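Local coordinates for protein transcobalamin-1 (Homo sapiens, PDB 4KKI) that carries vitamin B12, binding it with femtomolar affinity and shielding it from stomach acid, at residues A189-L193 with Q249-S254. Numbering follows the deposited sequence.
Sequences AMAVL and QALFVS
A189 and A250 bring helices 185-203 and 244-252 close together, with CA of A189 5.1 Å from CA of A250. This is the tight part of the contact. CB of A250 lies 3.6 Å from O of A189, and the CB atoms of A189 and A250 meet at 3.9 Å. V192 flanks this spot. CG1 of V192, anti to the backbone N (chi1 165°), lies alongside A250, 3.7 Å from CB of A250. No hydrogen bond crosses between the segments, and the touching is largely apolar. L193 reaches Q249 and V253 with its two methyls. CD1 of L193 lies 3.6 Å from OE1 of Q249, and CD2 rests against the Q249 backbone and CG2 of V253. The L193 and Q249 side chains cross at about a right angle. Q249 is buried, and its OE1 is hydrogen-bonded to N of F299. With an alanine here instead of L193, a gap would probably open between OE1 of Q249 and CG2 of V253, where the methyls sit. The packing slackens toward V253, which is partly exposed. There CG2 of V253 stands 4.0 Å from CD2 of L193 and 4.4 Å from CG1 of V192. A diethylene glycol molecule, probably from the crystallisation liquor, lies near V253. Such close approach of two helices through alanines is part of the helix packing in the alpha6-alpha6 barrel of the N-terminal domain, close to D186 and Q289 of the cobalamin site.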
# COMPACT_ATOMS: atom_id res chain seq x y z
N ALA A 189 4.56 3.61 -7.92
CA ALA A 189 4.23 4.91 -7.36
C ALA A 189 5.08 5.21 -6.13
O ALA A 189 5.63 6.31 -6.00
CB ALA A 189 2.75 4.99 -7.01
N MET A 190 5.19 4.24 -5.23
CA MET A 190 5.98 4.43 -4.02
C MET A 190 7.46 4.59 -4.37
O MET A 190 8.18 5.35 -3.72
CB MET A 190 5.77 3.29 -3.03
CG MET A 190 6.27 3.61 -1.62
SD MET A 190 5.45 5.05 -0.89
CE MET A 190 3.76 4.46 -0.78
N ALA A 191 7.91 3.87 -5.40
CA ALA A 191 9.29 3.99 -5.87
C ALA A 191 9.55 5.40 -6.39
O ALA A 191 10.58 6.00 -6.10
CB ALA A 191 9.57 2.96 -6.95
N VAL A 192 8.60 5.93 -7.16
CA VAL A 192 8.70 7.29 -7.67
C VAL A 192 8.81 8.30 -6.53
O VAL A 192 9.61 9.23 -6.60
CB VAL A 192 7.50 7.65 -8.57
CG1 VAL A 192 7.40 9.15 -8.78
CG2 VAL A 192 7.61 6.92 -9.90
N LEU A 193 8.01 8.12 -5.49
CA LEU A 193 8.05 9.02 -4.34
C LEU A 193 9.40 8.94 -3.64
O LEU A 193 9.96 9.96 -3.22
CB LEU A 193 6.93 8.70 -3.35
CG LEU A 193 5.50 8.98 -3.82
CD1 LEU A 193 4.50 8.41 -2.83
CD2 LEU A 193 5.29 10.48 -3.99
N GLN A 249 -0.17 10.73 -6.07
CA GLN A 249 0.96 11.31 -5.34
C GLN A 249 2.21 11.30 -6.21
O GLN A 249 2.91 12.30 -6.33
CB GLN A 249 1.25 10.54 -4.05
CG GLN A 249 0.22 10.71 -2.96
CD GLN A 249 0.70 10.14 -1.63
OE1 GLN A 249 1.87 10.30 -1.27
NE2 GLN A 249 -0.19 9.48 -0.91
N ALA A 250 2.49 10.14 -6.80
CA ALA A 250 3.66 9.97 -7.66
C ALA A 250 3.63 10.94 -8.84
O ALA A 250 4.65 11.54 -9.19
CB ALA A 250 3.76 8.54 -8.15
N LEU A 251 2.46 11.11 -9.44
CA LEU A 251 2.30 12.02 -10.57
C LEU A 251 2.33 13.49 -10.13
O LEU A 251 2.75 14.36 -10.89
CB LEU A 251 1.02 11.72 -11.35
CG LEU A 251 0.94 10.36 -12.04
CD1 LEU A 251 -0.38 10.21 -12.77
CD2 LEU A 251 2.11 10.16 -13.00
N PHE A 252 1.89 13.74 -8.90
CA PHE A 252 1.94 15.08 -8.32
C PHE A 252 3.37 15.63 -8.31
O PHE A 252 3.59 16.80 -8.61
CB PHE A 252 1.41 15.08 -6.88
CG PHE A 252 -0.09 15.10 -6.77
CD1 PHE A 252 -0.88 15.12 -7.91
CD2 PHE A 252 -0.71 15.10 -5.53
CE1 PHE A 252 -2.26 15.14 -7.81
CE2 PHE A 252 -2.08 15.12 -5.42
CZ PHE A 252 -2.86 15.14 -6.57
N VAL A 253 4.32 14.78 -7.95
CA VAL A 253 5.70 15.22 -7.76
C VAL A 253 6.58 14.98 -8.98
O VAL A 253 7.78 15.27 -8.95
CB VAL A 253 6.34 14.52 -6.54
CG1 VAL A 253 5.47 14.71 -5.31
CG2 VAL A 253 6.56 13.04 -6.82
N SER A 254 5.99 14.46 -10.06
CA SER A 254 6.77 14.11 -11.24
C SER A 254 6.22 14.72 -12.53
O SER A 254 6.15 14.06 -13.57
CB SER A 254 6.91 12.59 -11.37
OG SER A 254 5.65 11.96 -11.44